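Local coordinates for protein spermidine N(1)-acetyltransferase (Thermoplasma acidophilum, PDB 3K9U) that transfers an acetyl group from acetyl-CoA to polyamines such as spermidine, limiting polyamine toxicity, at residues 62-66 and 77-82. Residues are numbered along the deposited sequence.
Sequences DILFL and FIELKI
Antiparallel pairing within a β hairpin joins 62-66 to 77-82 in the mixed central sheet of this GNAT-fold acetyltransferase, strand 63-70 lying between strands 3-7 and 73-83. The segment axes approach to 4.8 Å at 178°, both strands extended (phi/psi -117/117 at I63, -134/144 at L80), while D62 (-88/4) lies in the preceding loop. I63 faces K81 and F65 faces E79 as non-hydrogen-bonded pairs, while L64-L80 and L66-I78 are hydrogen-bonded pairs. Reciprocal bonds close the latter: L64 N to L80 O and L66 N to I78 O, 3.0 Å; L80 N to L64 O and I78 N to L66 O, 2.9 Å. At the open end of the ladder, I82 N donates to D62 O at 3.0 Å. L64, L66, I78 and L80 share one face, where helix 103-118 packs on I78 and L80. Here L66 CB meets I78 CG2 at 3.8 Å and L64 CD1 reaches I82 CD1 at 3.9 Å. The side chain of I78 lies about 4 Å from that of acetyl-CoA-binding L92 and about 7 Å from the bound acetyl-CoA, backing the cofactor site from the second shell. I63, F65, E79 and K81 occupy the other face, with helix 47-59 against I63 and F65. E79 forms a salt bridge with R91 of the next strand. The t rotamer of F65 (chi1 -159°) turns one ring face to E79 OE2, with F65 CD1 3.7 Å from E79 CB and F65 CE1 4.0 Å from F77 CD2.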
ATOM      1  N   ASP A  62      12.709 -11.789  27.565  1.00 26.33           N
ATOM      2  CA  ASP A  62      11.662 -12.597  26.965  1.00 26.75           C
ATOM      3  C   ASP A  62      10.527 -11.773  26.358  1.00 25.64           C
ATOM      4  O   ASP A  62       9.541 -12.340  25.892  1.00 24.78           O
ATOM      5  CB  ASP A  62      11.110 -13.556  28.013  1.00 27.73           C
ATOM      6  CG  ASP A  62      12.140 -14.608  28.430  1.00 30.08           C
ATOM      7  OD1 ASP A  62      12.990 -15.003  27.588  1.00 33.97           O
ATOM      8  OD2 ASP A  62      12.084 -15.031  29.596  1.00 31.45           O
ATOM      9  N   ILE A  63      10.655 -10.446  26.359  1.00 25.21           N
ATOM     10  CA  ILE A  63       9.744  -9.598  25.580  1.00 25.44           C
ATOM     11  C   ILE A  63      10.512  -8.838  24.499  1.00 24.75           C
ATOM     12  O   ILE A  63      11.387  -8.019  24.799  1.00 25.78           O
ATOM     13  CB  ILE A  63       8.970  -8.616  26.470  1.00 26.26           C
ATOM     14  CG1 ILE A  63       8.029  -9.373  27.414  1.00 25.63           C
ATOM     15  CG2 ILE A  63       8.156  -7.625  25.607  1.00 25.48           C
ATOM     16  CD1 ILE A  63       7.573  -8.500  28.582  1.00 27.54           C
ATOM     17  N   LEU A  64      10.185  -9.116  23.239  1.00 24.15           N
ATOM     18  CA  LEU A  64      10.801  -8.436  22.113  1.00 23.30           C
ATOM     19  C   LEU A  64       9.821  -7.423  21.591  1.00 22.88           C
ATOM     20  O   LEU A  64       8.722  -7.793  21.153  1.00 23.38           O
ATOM     21  CB  LEU A  64      11.123  -9.406  20.988  1.00 23.37           C
ATOM     22  CG  LEU A  64      12.176 -10.498  21.176  1.00 25.07           C
ATOM     23  CD1 LEU A  64      11.949 -11.290  22.446  1.00 27.98           C
ATOM     24  CD2 LEU A  64      12.149 -11.438  19.945  1.00 24.68           C
ATOM     25  N   PHE A  65      10.230  -6.156  21.586  1.00 21.87           N
ATOM     26  CA  PHE A  65       9.362  -5.071  21.149  1.00 21.43           C
ATOM     27  C   PHE A  65      10.245  -4.143  20.316  1.00 20.62           C
ATOM     28  O   PHE A  65      11.002  -3.315  20.846  1.00 18.81           O
ATOM     29  CB  PHE A  65       8.741  -4.406  22.391  1.00 21.96           C
ATOM     30  CG  PHE A  65       7.468  -3.602  22.145  1.00 23.17           C
ATOM     31  CD1 PHE A  65       6.677  -3.768  21.020  1.00 26.73           C
ATOM     32  CD2 PHE A  65       7.036  -2.719  23.119  1.00 25.04           C
ATOM     33  CE1 PHE A  65       5.511  -3.018  20.857  1.00 30.66           C
ATOM     34  CE2 PHE A  65       5.866  -1.981  22.976  1.00 27.07           C
ATOM     35  CZ  PHE A  65       5.104  -2.117  21.846  1.00 28.31           C
ATOM     36  N   LEU A  66      10.156  -4.324  18.995  1.00 20.54           N
ATOM     37  CA  LEU A  66      11.071  -3.681  18.048  1.00 20.18           C
ATOM     38  C   LEU A  66      10.323  -2.752  17.110  1.00 20.08           C
ATOM     39  O   LEU A  66       9.178  -3.005  16.774  1.00 19.60           O
ATOM     40  CB  LEU A  66      11.790  -4.738  17.208  1.00 20.37           C
ATOM     41  CG  LEU A  66      12.368  -5.975  17.883  1.00 20.82           C
ATOM     42  CD1 LEU A  66      12.871  -6.980  16.870  1.00 23.85           C
ATOM     43  CD2 LEU A  66      13.501  -5.588  18.828  1.00 23.73           C
ATOM     44  N   PHE A  77       6.213  -1.757  13.810  1.00 17.04           N
ATOM     45  CA  PHE A  77       6.762  -2.413  14.990  1.00 17.76           C
ATOM     46  C   PHE A  77       6.305  -3.845  15.110  1.00 17.44           C
ATOM     47  O   PHE A  77       5.378  -4.233  14.459  1.00 17.80           O
ATOM     48  CB  PHE A  77       6.332  -1.654  16.250  1.00 17.52           C
ATOM     49  CG  PHE A  77       4.829  -1.585  16.431  1.00 18.52           C
ATOM     50  CD1 PHE A  77       4.082  -0.560  15.839  1.00 19.28           C
ATOM     51  CD2 PHE A  77       4.160  -2.544  17.149  1.00 19.63           C
ATOM     52  CE1 PHE A  77       2.692  -0.496  15.989  1.00 19.12           C
ATOM     53  CE2 PHE A  77       2.772  -2.484  17.302  1.00 20.43           C
ATOM     54  CZ  PHE A  77       2.039  -1.449  16.719  1.00 17.69           C
ATOM     55  N   ILE A  78       6.943  -4.604  15.990  1.00 18.50           N
ATOM     56  CA  ILE A  78       6.587  -5.980  16.225  1.00 18.94           C
ATOM     57  C   ILE A  78       6.709  -6.260  17.712  1.00 20.13           C
ATOM     58  O   ILE A  78       7.582  -5.706  18.374  1.00 20.91           O
ATOM     59  CB  ILE A  78       7.484  -6.937  15.399  1.00 18.98           C
ATOM     60  CG1 ILE A  78       6.869  -8.340  15.362  1.00 18.19           C
ATOM     61  CG2 ILE A  78       8.921  -6.941  15.945  1.00 15.94           C
ATOM     62  CD1 ILE A  78       7.671  -9.411  14.539  1.00 15.43           C
ATOM     63  N   GLU A  79       5.804  -7.083  18.242  1.00 21.44           N
ATOM     64  CA  GLU A  79       5.824  -7.487  19.638  1.00 23.01           C
ATOM     65  C   GLU A  79       5.710  -9.005  19.722  1.00 23.54           C
ATOM     66  O   GLU A  79       4.799  -9.582  19.156  1.00 23.52           O
ATOM     67  CB  GLU A  79       4.674  -6.833  20.432  1.00 23.75           C
ATOM     68  CG  GLU A  79       4.727  -7.148  21.985  1.00 27.05           C
ATOM     69  CD  GLU A  79       3.619  -6.479  22.819  1.00 31.54           C
ATOM     70  OE1 GLU A  79       2.406  -6.694  22.541  1.00 36.55           O
ATOM     71  OE2 GLU A  79       3.965  -5.732  23.770  1.00 37.01           O
ATOM     72  N   LEU A  80       6.633  -9.638  20.429  1.00 25.32           N
ATOM     73  CA  LEU A  80       6.522 -11.067  20.739  1.00 26.91           C
ATOM     74  C   LEU A  80       6.823 -11.378  22.194  1.00 26.84           C
ATOM     75  O   LEU A  80       7.701 -10.758  22.769  1.00 29.10           O
ATOM     76  CB  LEU A  80       7.480 -11.894  19.886  1.00 27.37           C
ATOM     77  CG  LEU A  80       7.549 -11.603  18.404  1.00 27.73           C
ATOM     78  CD1 LEU A  80       8.676 -10.637  18.158  1.00 27.80           C
ATOM     79  CD2 LEU A  80       7.769 -12.925  17.675  1.00 29.78           C
ATOM     80  N   LYS A  81       6.106 -12.344  22.766  1.00 26.81           N
ATOM     81  CA  LYS A  81       6.362 -12.844  24.116  1.00 27.06           C
ATOM     82  C   LYS A  81       6.863 -14.286  24.075  1.00 26.31           C
ATOM     83  O   LYS A  81       6.330 -15.140  23.340  1.00 25.33           O
ATOM     84  CB  LYS A  81       5.100 -12.814  24.986  1.00 28.42           C
ATOM     85  CG  LYS A  81       5.056 -11.718  26.096  1.00 31.51           C
ATOM     86  CD  LYS A  81       4.084 -10.545  25.762  1.00 33.24           C
ATOM     87  CE  LYS A  81       4.241  -9.341  26.706  1.00 35.60           C
ATOM     88  NZ  LYS A  81       2.936  -8.638  27.053  1.00 37.95           N
ATOM     89  N   ILE A  82       7.875 -14.565  24.889  1.00 24.68           N
ATOM     90  CA  ILE A  82       8.333 -15.928  25.063  1.00 24.07           C
ATOM     91  C   ILE A  82       7.935 -16.400  26.428  1.00 23.41           C
ATOM     92  O   ILE A  82       8.275 -15.749  27.409  1.00 23.96           O
ATOM     93  CB  ILE A  82       9.856 -16.019  24.915  1.00 24.74           C
ATOM     94  CG1 ILE A  82      10.228 -15.679  23.461  1.00 24.92           C
ATOM     95  CG2 ILE A  82      10.400 -17.419  25.449  1.00 21.20           C
ATOM     96  CD1 ILE A  82      11.612 -15.106  23.279  1.00 27.20           C
TER